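Local coordinates for protein putative TetR-family transcriptional regulator (Bordetella parapertussis 12822, PDB 3CCY) that probably binds regulatory DNA through an N-terminal helix-turn-helix domain and acts as a dimeric transcriptional repressor of the TetR family, at residues D17-R22 / R42-S47; D71-R76 / K96-I101; E86-F91 / F193-L198. All coordinates share one frame; numbering follows the deposited sequence. Where two conformers were deposited one is given.

Overall arrangement
From the N terminus, contact 1 (17-22 with 42-47) closes first, joining helix 15-29 to the end of helix 37-43 within the TetR-type N-terminal domain; 42-47 lies in its predicted helix-turn-helix motif. The chain then runs through helix 58-81, where contact 2 (71-76 with 96-101) pairs that long helix with helix 87-115. Contact 3 (86-91 with 193-198) starts at the N-terminal end of helix 87-115 before contact 2 has closed and ends on helix 182-195, so these two loops cross. Contact 2 thus fastens the connecting helix to the C-terminal helices, and contact 3 brings helix 182-195 back to the start of helix 87-115. Contacts 1 and 3 lie on opposite sides of the chain's centre, their centres about 42 Å apart.

Contact 1 of 3, residues D17-R22 / R42-S47; sequences DTIIER and RACECS
Ala43 O accepts a hydrogen bond from Arg22 NE, 2.9 Å away, joining the first helix of the TetR-type DNA-binding domain, helix 15-29, to the end of helix 37-43, where the predicted helix-turn-helix motif enters its turn. The bond is bent, with an N-H...O angle of 132°. NE stands above the carbonyl plane, and the oxygen is in turn tilted from the plane of the guanidinium. The arginine chain turns at chi2 (93°) and again at chi3, and on the way its CG rests on Ala43 CB at 3.7 Å. Within the same helix, Thr18 CG2 sits over the centre of one guanidinium face. At the edge of that group, near its plane, NH2 approaches Cys44 CA. Glu45 OE1 is 4.2 Å from Arg22 NH2 and well out of the guanidinium plane, at most a loose attraction of opposite charges at the surface. The Cys44 sulphur stands beside its own backbone N (chi1 -56°). Ile19, which presents CG1 to this sulphur, also packs on Tyr54 and Phe55, while the adjacent Ile20 reaches helix 58-81, so the first helix joins the turn to the rest of the domain. Cys44 SG settles against the helix backbone 3.8 Å from Ile19 CA and reaches Arg22 CB at 4.0 Å.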
loop_
_atom_site.group_PDB
_atom_site.type_symbol
_atom_site.label_atom_id
_atom_site.label_comp_id
_atom_site.label_asym_id
_atom_site.label_seq_id
_atom_site.Cartn_x
_atom_site.Cartn_y
_atom_site.Cartn_z
ATOM N N ASP A 17 17.237 -13.956 -17.543
ATOM C CA ASP A 17 15.927 -13.341 -17.347
ATOM C C ASP A 17 14.858 -14.333 -16.911
ATOM O O ASP A 17 13.845 -13.930 -16.350
ATOM C CB ASP A 17 15.463 -12.623 -18.620
ATOM C CG ASP A 17 16.616 -12.240 -19.533
ATOM O OD1 ASP A 17 17.572 -11.565 -19.067
ATOM O OD2 ASP A 17 16.562 -12.631 -20.725
ATOM N N THR A 18 15.071 -15.617 -17.180
ATOM C CA THR A 18 14.156 -16.652 -16.705
ATOM C C THR A 18 14.237 -16.743 -15.180
ATOM O O THR A 18 13.212 -16.802 -14.502
ATOM C CB THR A 18 14.454 -18.026 -17.339
ATOM O OG1 THR A 18 14.700 -17.860 -18.740
ATOM C CG2 THR A 18 13.282 -18.988 -17.135
ATOM N N ILE A 19 15.464 -16.745 -14.657
ATOM C CA ILE A 19 15.709 -16.721 -13.214
ATOM C C ILE A 19 15.017 -15.503 -12.605
ATOM O O ILE A 19 14.202 -15.642 -11.696
ATOM C CB ILE A 19 17.231 -16.713 -12.889
ATOM C CG1 ILE A 19 17.912 -17.943 -13.499
ATOM C CG2 ILE A 19 17.466 -16.661 -11.378
ATOM C CD1 ILE A 19 19.347 -17.712 -13.890
ATOM N N ILE A 20 15.331 -14.325 -13.141
ATOM C CA ILE A 20 14.721 -13.066 -12.724
ATOM C C ILE A 20 13.194 -13.123 -12.805
ATOM O O ILE A 20 12.511 -12.734 -11.858
ATOM C CB ILE A 20 15.268 -11.864 -13.557
ATOM C CG1 ILE A 20 16.749 -11.613 -13.250
ATOM C CG2 ILE A 20 14.453 -10.595 -13.299
ATOM C CD1 ILE A 20 17.000 -10.951 -11.895
ATOM N N GLU A 21 12.678 -13.619 -13.934
ATOM C CA GLU A 21 11.239 -13.743 -14.188
ATOM C C GLU A 21 10.576 -14.665 -13.165
ATOM O O GLU A 21 9.535 -14.329 -12.592
ATOM C CB GLU A 21 11.001 -14.291 -15.607
ATOM C CG GLU A 21 9.573 -14.106 -16.170
ATOM C CD GLU A 21 9.439 -14.553 -17.645
ATOM O OE1 GLU A 21 8.511 -14.052 -18.332
ATOM O OE2 GLU A 21 10.252 -15.394 -18.116
ATOM N N ARG A 22 11.198 -15.820 -12.934
ATOM C CA ARG A 22 10.632 -16.846 -12.062
ATOM C C ARG A 22 10.742 -16.460 -10.576
ATOM O O ARG A 22 9.813 -16.705 -9.798
ATOM C CB ARG A 22 11.262 -18.219 -12.360
ATOM C CG ARG A 22 10.237 -19.324 -12.592
ATOM C CD ARG A 22 9.882 -19.504 -14.073
ATOM N NE ARG A 22 10.540 -20.684 -14.651
ATOM C CZ ARG A 22 10.410 -21.099 -15.914
ATOM N NH1 ARG A 22 9.640 -20.436 -16.773
ATOM N NH2 ARG A 22 11.059 -22.180 -16.318
ATOM N N ARG A 42 14.670 -24.949 -8.816
ATOM C CA ARG A 42 13.702 -25.914 -9.328
ATOM C C ARG A 42 12.475 -25.286 -10.010
ATOM O O ARG A 42 11.695 -25.997 -10.646
ATOM C CB ARG A 42 13.281 -26.882 -8.222
ATOM C CG ARG A 42 14.394 -27.854 -7.766
ATOM C CD ARG A 42 14.084 -28.453 -6.394
ATOM N NE ARG A 42 13.677 -27.427 -5.423
ATOM C CZ ARG A 42 12.413 -27.100 -5.137
ATOM N NH1 ARG A 42 11.400 -27.723 -5.731
ATOM N NH2 ARG A 42 12.159 -26.147 -4.246
ATOM N N ALA A 43 12.302 -23.966 -9.892
ATOM C CA ALA A 43 11.255 -23.283 -10.654
ATOM C C ALA A 43 11.686 -23.095 -12.109
ATOM O O ALA A 43 10.848 -23.081 -13.016
ATOM C CB ALA A 43 10.887 -21.946 -10.024
ATOM N N CYS A 44 12.994 -22.955 -12.322
ATOM C CA CYS A 44 13.562 -22.901 -13.664
ATOM C C CYS A 44 13.879 -24.319 -14.115
ATOM O O CYS A 44 14.653 -24.530 -15.058
ATOM C CB CYS A 44 14.824 -22.043 -13.673
ATOM S SG CYS A 44 14.551 -20.366 -13.051
ATOM N N GLU A 45 13.257 -25.281 -13.427
ATOM C CA GLU A 45 13.518 -26.706 -13.598
ATOM C C GLU A 45 15.017 -26.904 -13.782
ATOM O O GLU A 45 15.471 -27.338 -14.842
ATOM C CB GLU A 45 12.705 -27.274 -14.776
ATOM C CG GLU A 45 11.187 -27.260 -14.540
ATOM C CD GLU A 45 10.373 -27.144 -15.824
ATOM O OE1 GLU A 45 9.622 -26.149 -15.966
ATOM O OE2 GLU A 45 10.486 -28.042 -16.687
ATOM N N CYS A 46 15.777 -26.542 -12.743
ATOM C CA CYS A 46 17.246 -26.546 -12.805
ATOM C C CYS A 46 17.941 -26.944 -11.477
ATOM O O CYS A 46 17.287 -27.050 -10.384
ATOM C CB CYS A 46 17.748 -25.168 -13.279
ATOM S SG CYS A 46 19.365 -25.245 -14.078
ATOM N N SER A 47 19.276 -27.160 -11.586
ATOM C CA SER A 47 20.082 -27.453 -10.405
ATOM C C SER A 47 20.483 -26.159 -9.699
ATOM O O SER A 47 20.607 -25.112 -10.341
ATOM C CB SER A 47 21.325 -28.265 -10.785
ATOM O OG SER A 47 22.125 -27.565 -11.722
#

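Contact 2 of 3, residues D71-R76 / K96-I101; sequences DSLLER and KLFLEI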
loop_
_atom_site.group_PDB
_atom_site.type_symbol
_atom_site.label_atom_id
_atom_site.label_comp_id
_atom_site.label_asym_id
_atom_site.label_seq_id
_atom_site.Cartn_x
_atom_site.Cartn_y
_atom_site.Cartn_z
ATOM N N ASP A 71 14.998 1.662 -12.907
ATOM C CA ASP A 71 15.705 2.338 -13.996
ATOM C C ASP A 71 14.784 2.496 -15.209
ATOM O O ASP A 71 14.727 3.554 -15.810
ATOM C CB ASP A 71 17.012 1.611 -14.383
ATOM C CG ASP A 71 18.150 1.890 -13.411
ATOM O OD1 ASP A 71 18.008 2.767 -12.536
ATOM O OD2 ASP A 71 19.200 1.224 -13.509
ATOM N N SER A 72 14.031 1.456 -15.529
ATOM C CA SER A 72 13.082 1.505 -16.654
ATOM C C SER A 72 11.974 2.541 -16.435
ATOM O O SER A 72 11.643 3.326 -17.340
ATOM C CB SER A 72 12.469 0.132 -16.871
ATOM O OG SER A 72 12.163 -0.068 -18.232
ATOM N N LEU A 73 11.405 2.541 -15.232
ATOM C CA LEU A 73 10.346 3.449 -14.891
ATOM C C LEU A 73 10.841 4.911 -15.015
ATOM O O LEU A 73 10.145 5.773 -15.568
ATOM C CB LEU A 73 9.877 3.136 -13.471
ATOM C CG LEU A 73 8.501 3.533 -12.973
ATOM C CD1 LEU A 73 7.417 3.534 -14.055
ATOM C CD2 LEU A 73 8.117 2.604 -11.795
ATOM N N LEU A 74 12.042 5.175 -14.494
ATOM C CA LEU A 74 12.649 6.501 -14.575
ATOM C C LEU A 74 12.869 6.964 -16.012
ATOM O O LEU A 74 12.561 8.098 -16.334
ATOM C CB LEU A 74 13.975 6.564 -13.781
ATOM C CG LEU A 74 13.816 6.639 -12.242
ATOM C CD1 LEU A 74 15.173 6.439 -11.567
ATOM C CD2 LEU A 74 13.193 7.969 -11.754
ATOM N N GLU A 75 13.381 6.091 -16.874
ATOM C CA GLU A 75 13.640 6.483 -18.252
ATOM C C GLU A 75 12.325 6.768 -18.954
ATOM O O GLU A 75 12.208 7.784 -19.623
ATOM C CB GLU A 75 14.431 5.437 -19.032
ATOM C CG GLU A 75 15.456 6.002 -20.061
ATOM C CD GLU A 75 15.458 7.564 -20.291
ATOM O OE1 GLU A 75 14.660 8.058 -21.143
ATOM O OE2 GLU A 75 16.309 8.279 -19.658
ATOM N N ARG A 76 11.323 5.914 -18.753
ATOM C CA ARG A 76 10.063 6.112 -19.446
ATOM C C ARG A 76 9.332 7.363 -18.997
ATOM O O ARG A 76 8.728 8.040 -19.827
ATOM C CB ARG A 76 9.240 4.832 -19.455
ATOM C CG ARG A 76 10.003 3.764 -20.276
ATOM C CD ARG A 76 9.379 2.411 -20.268
ATOM N NE ARG A 76 8.109 2.416 -20.979
ATOM C CZ ARG A 76 7.180 1.481 -20.840
ATOM N NH1 ARG A 76 7.402 0.452 -20.037
ATOM N NH2 ARG A 76 6.029 1.599 -21.486
ATOM N N LYS A 96 -0.866 7.036 -16.547
ATOM C CA LYS A 96 -1.156 5.958 -17.513
ATOM C C LYS A 96 0.085 5.079 -17.645
ATOM O O LYS A 96 -0.029 3.864 -17.726
ATOM C CB LYS A 96 -1.473 6.547 -18.873
ATOM C CG LYS A 96 -2.877 7.072 -19.028
ATOM C CD LYS A 96 -3.168 7.491 -20.497
ATOM C CE LYS A 96 -4.657 7.931 -20.514
ATOM N NZ LYS A 96 -5.130 8.222 -21.840
ATOM N N LEU A 97 1.267 5.697 -17.639
ATOM C CA LEU A 97 2.527 4.917 -17.684
ATOM C C LEU A 97 2.665 3.970 -16.482
ATOM O O LEU A 97 2.992 2.781 -16.651
ATOM C CB LEU A 97 3.750 5.840 -17.772
ATOM C CG LEU A 97 5.126 5.242 -17.520
ATOM C CD1 LEU A 97 5.460 4.339 -18.707
ATOM C CD2 LEU A 97 6.190 6.350 -17.347
ATOM N N PHE A 98 2.430 4.499 -15.279
ATOM C CA PHE A 98 2.596 3.669 -14.073
ATOM C C PHE A 98 1.653 2.481 -14.095
ATOM O O PHE A 98 2.047 1.347 -13.766
ATOM C CB PHE A 98 2.499 4.496 -12.762
ATOM C CG PHE A 98 3.611 5.525 -12.597
ATOM C CD1 PHE A 98 4.666 5.583 -13.489
ATOM C CD2 PHE A 98 3.619 6.406 -11.541
ATOM C CE1 PHE A 98 5.684 6.519 -13.333
ATOM C CE2 PHE A 98 4.653 7.350 -11.380
ATOM C CZ PHE A 98 5.673 7.397 -12.263
ATOM N N LEU A 99 0.419 2.708 -14.528
ATOM C CA LEU A 99 -0.556 1.630 -14.578
ATOM C C LEU A 99 -0.318 0.675 -15.726
ATOM O O LEU A 99 -0.642 -0.504 -15.631
ATOM C CB LEU A 99 -1.999 2.174 -14.554
ATOM C CG LEU A 99 -2.367 2.830 -13.216
ATOM C CD1 LEU A 99 -3.794 3.301 -13.264
ATOM C CD2 LEU A 99 -2.178 1.882 -12.006
ATOM N N GLU A 100 0.281 1.168 -16.809
ATOM C CA GLU A 100 0.694 0.308 -17.895
ATOM C C GLU A 100 1.773 -0.698 -17.412
ATOM O O GLU A 100 1.713 -1.906 -17.718
ATOM C CB GLU A 100 1.187 1.159 -19.074
ATOM C CG GLU A 100 1.768 0.369 -20.236
ATOM C CD GLU A 100 2.908 1.096 -20.937
ATOM O OE1 GLU A 100 2.796 2.314 -21.260
ATOM O OE2 GLU A 100 3.931 0.439 -21.189
ATOM N N ILE A 101 2.753 -0.178 -16.677
ATOM C CA ILE A 101 3.829 -0.978 -16.109
ATOM C C ILE A 101 3.309 -2.055 -15.119
ATOM O O ILE A 101 3.798 -3.195 -15.108
ATOM C CB ILE A 101 4.958 -0.055 -15.607
ATOM C CG1 ILE A 101 5.580 0.638 -16.840
ATOM C CG2 ILE A 101 6.004 -0.829 -14.802
ATOM C CD1 ILE A 101 6.669 1.653 -16.539
#
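Leu73 is the bump at the middle of this helix pair: its CD1 enters a hollow formed by Leu97, Phe98 and Ile101 of helix 87-115. CG lies anti to the backbone N (chi1 -158°). CD1 comes 3.5 Å from Phe98 CD1, the leucine crossing the phenylalanine side chain at about a right angle. Leu73 CD1 and Ile101 CD1 are modelled 3.2 Å apart, closer than usual van der Waals contact, a value to be taken with caution. One turn on, Leu97 lies against Arg76, with CD2 on the arginine backbone, 3.7 Å from Arg76 C, and CD1 near Arg76 CB and over one face of the guanidinium, offset toward its rim. Arg76 slides past Ile101 in the opposite direction. At its tip, in the conformer given, NH2 forms a salt bridge with Glu100 OE2, which lies near the guanidinium plane; the modelled separation is too short to be taken literally. The two segments run roughly antiparallel (150°), their short axes 10.9 Å apart at closest approach. Around this buried pairing, Phe98 continues onto helices 122-145 and 153-168, Leu74 packs on helix 122-145, and Leu99 packs on Leu185 and Ala186 of helix 182-195, placing the contact within the all-helical body of the TetR fold.

Contact 3 of 3, residues E86-F91 / F193-L198; sequences EPKTRF and FLDGYL
The ring of Phe91 meets Leu194 and Phe193 obliquely, at the dimer interface of this all-helical TetR-type C-terminal domain. Its CE2 lies 4.0 Å from Leu194 CD2, the leucine sliding past the ring in the opposite direction, while Phe91 CZ approaches Phe193 CD2 at 4.4 Å. Phe163 joins both aromatics, edge-to-face with Phe193 and with its plane at about 55° to that of Phe91, and Leu142 of helix 122-145 packs on the two as well. Phe91 CG is anti to the backbone N (chi1 179°), which carries CG toward helix 182-195. Leu194 is shared between two partners: besides the CD2 contact, its CD1 lies between Phe91 CD2 and Lys88 CE, 3.7 Å from the latter, leucine and lysine reaching toward each other tip to tip. Helix 182-195 stops at Asp195; Gly196 then has positive phi, and a side chain there would run into the preceding carbonyl oxygen. Beyond it Tyr197 meets Phe193 of the second subunit with planes at about 15°, Leu198 of that subunit packs on both Lys88 and Asp195, and backbone hydrogen bonds link Phe193, Leu194, Tyr197 and Leu198 to the same neighbouring chain. The extended Lys88 chain ends in a salt bridge to Asp195, in which NZ reaches the syn lone pair of Asp195 OD2 at 2.9 Å.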
loop_
_atom_site.group_PDB
_atom_site.type_symbol
_atom_site.label_atom_id
_atom_site.label_comp_id
_atom_site.label_asym_id
_atom_site.label_seq_id
_atom_site.Cartn_x
_atom_site.Cartn_y
_atom_site.Cartn_z
ATOM N N GLU A 86 1.850 20.443 -22.536
ATOM C CA GLU A 86 0.850 20.820 -21.552
ATOM C C GLU A 86 1.010 20.078 -20.221
ATOM O O GLU A 86 1.076 18.852 -20.207
ATOM C CB GLU A 86 -0.554 20.553 -22.106
ATOM C CG GLU A 86 -0.902 21.300 -23.395
ATOM C CD GLU A 86 -2.410 21.384 -23.629
ATOM O OE1 GLU A 86 -2.916 20.692 -24.555
ATOM O OE2 GLU A 86 -3.091 22.136 -22.881
ATOM N N PRO A 87 1.070 20.822 -19.095
ATOM C CA PRO A 87 1.117 20.148 -17.789
ATOM C C PRO A 87 -0.010 19.137 -17.508
ATOM O O PRO A 87 0.267 18.100 -16.913
ATOM C CB PRO A 87 1.106 21.312 -16.786
ATOM C CG PRO A 87 1.726 22.448 -17.536
ATOM C CD PRO A 87 1.179 22.287 -18.951
ATOM N N LYS A 88 -1.257 19.406 -17.905
ATOM C CA LYS A 88 -2.333 18.469 -17.528
ATOM C C LYS A 88 -2.183 17.150 -18.279
ATOM O O LYS A 88 -2.398 16.072 -17.699
ATOM C CB LYS A 88 -3.757 19.045 -17.661
ATOM C CG LYS A 88 -4.804 18.254 -16.795
ATOM C CD LYS A 88 -6.136 19.008 -16.500
ATOM C CE LYS A 88 -7.236 18.019 -16.031
ATOM N NZ LYS A 88 -8.374 18.616 -15.187
ATOM N N THR A 89 -1.760 17.247 -19.535
ATOM C CA THR A 89 -1.501 16.060 -20.350
ATOM C C THR A 89 -0.347 15.222 -19.798
ATOM O O THR A 89 -0.496 14.008 -19.688
ATOM C CB THR A 89 -1.260 16.459 -21.828
ATOM O OG1 THR A 89 -2.489 16.995 -22.350
ATOM C CG2 THR A 89 -0.825 15.257 -22.697
ATOM N N ARG A 90 0.795 15.874 -19.491
ATOM C CA ARG A 90 1.987 15.192 -18.960
ATOM C C ARG A 90 1.634 14.422 -17.719
ATOM O O ARG A 90 2.091 13.292 -17.556
ATOM C CB ARG A 90 3.139 16.168 -18.670
ATOM C CG ARG A 90 3.915 16.640 -19.954
ATOM C CD ARG A 90 5.323 17.239 -19.645
ATOM N NE ARG A 90 5.231 18.276 -18.631
ATOM C CZ ARG A 90 5.067 19.577 -18.870
ATOM N NH1 ARG A 90 5.013 20.043 -20.101
ATOM N NH2 ARG A 90 4.964 20.407 -17.847
ATOM N N PHE A 91 0.832 15.023 -16.829
ATOM C CA PHE A 91 0.454 14.379 -15.584
ATOM C C PHE A 91 -0.356 13.110 -15.867
ATOM O O PHE A 91 -0.038 12.044 -15.331
ATOM C CB PHE A 91 -0.317 15.305 -14.618
ATOM C CG PHE A 91 -0.729 14.625 -13.319
ATOM C CD1 PHE A 91 0.227 14.200 -12.391
ATOM C CD2 PHE A 91 -2.071 14.403 -13.023
ATOM C CE1 PHE A 91 -0.168 13.551 -11.203
ATOM C CE2 PHE A 91 -2.478 13.758 -11.864
ATOM C CZ PHE A 91 -1.519 13.318 -10.934
ATOM N N PHE A 193 -8.593 12.721 -8.496
ATOM C CA PHE A 193 -7.533 13.453 -7.760
ATOM C C PHE A 193 -7.547 14.954 -8.101
ATOM O O PHE A 193 -7.511 15.768 -7.209
ATOM C CB PHE A 193 -6.115 12.881 -8.001
ATOM C CG PHE A 193 -5.060 13.535 -7.107
ATOM C CD1 PHE A 193 -5.003 13.230 -5.754
ATOM C CD2 PHE A 193 -4.191 14.488 -7.612
ATOM C CE1 PHE A 193 -4.067 13.854 -4.904
ATOM C CE2 PHE A 193 -3.260 15.108 -6.767
ATOM C CZ PHE A 193 -3.215 14.782 -5.422
ATOM N N LEU A 194 -7.614 15.303 -9.390
ATOM C CA LEU A 194 -7.574 16.710 -9.813
ATOM C C LEU A 194 -8.880 17.479 -9.605
ATOM O O LEU A 194 -8.870 18.634 -9.188
ATOM C CB LEU A 194 -7.155 16.829 -11.297
ATOM C CG LEU A 194 -5.718 16.373 -11.603
ATOM C CD1 LEU A 194 -5.371 16.788 -13.023
ATOM C CD2 LEU A 194 -4.659 16.912 -10.616
ATOM N N ASP A 195 -9.999 16.847 -9.921
ATOM C CA ASP A 195 -11.275 17.567 -9.943
ATOM C C ASP A 195 -12.274 17.134 -8.866
ATOM O O ASP A 195 -13.265 17.847 -8.590
ATOM C CB ASP A 195 -11.870 17.520 -11.364
ATOM C CG ASP A 195 -11.023 18.338 -12.365
ATOM O OD1 ASP A 195 -10.965 19.583 -12.218
ATOM O OD2 ASP A 195 -10.388 17.757 -13.262
ATOM N N GLY A 196 -12.005 15.997 -8.217
ATOM C CA GLY A 196 -12.802 15.639 -7.041
ATOM C C GLY A 196 -13.963 14.718 -7.307
ATOM O O GLY A 196 -14.653 14.840 -8.307
ATOM N N TYR A 197 -14.178 13.782 -6.374
ATOM C CA TYR A 197 -15.321 12.873 -6.386
ATOM C C TYR A 197 -16.670 13.585 -6.589
ATOM O O TYR A 197 -17.560 13.086 -7.320
ATOM C CB TYR A 197 -15.362 12.112 -5.064
ATOM C CG TYR A 197 -16.393 11.041 -5.039
ATOM C CD1 TYR A 197 -17.532 11.154 -4.240
ATOM C CD2 TYR A 197 -16.238 9.912 -5.814
ATOM C CE1 TYR A 197 -18.497 10.141 -4.244
ATOM C CE2 TYR A 197 -17.201 8.909 -5.826
ATOM C CZ TYR A 197 -18.303 9.016 -5.024
ATOM O OH TYR A 197 -19.274 7.994 -5.076
ATOM N N LEU A 198 -16.828 14.722 -5.913
ATOM C CA LEU A 198 -18.077 15.490 -5.974
ATOM C C LEU A 198 -18.411 16.158 -7.336
ATOM O O LEU A 198 -19.569 16.536 -7.572
ATOM C CB LEU A 198 -18.137 16.492 -4.826
ATOM C CG LEU A 198 -18.105 15.947 -3.383
ATOM C CD1 LEU A 198 -18.172 17.120 -2.367
ATOM C CD2 LEU A 198 -19.254 14.931 -3.065
#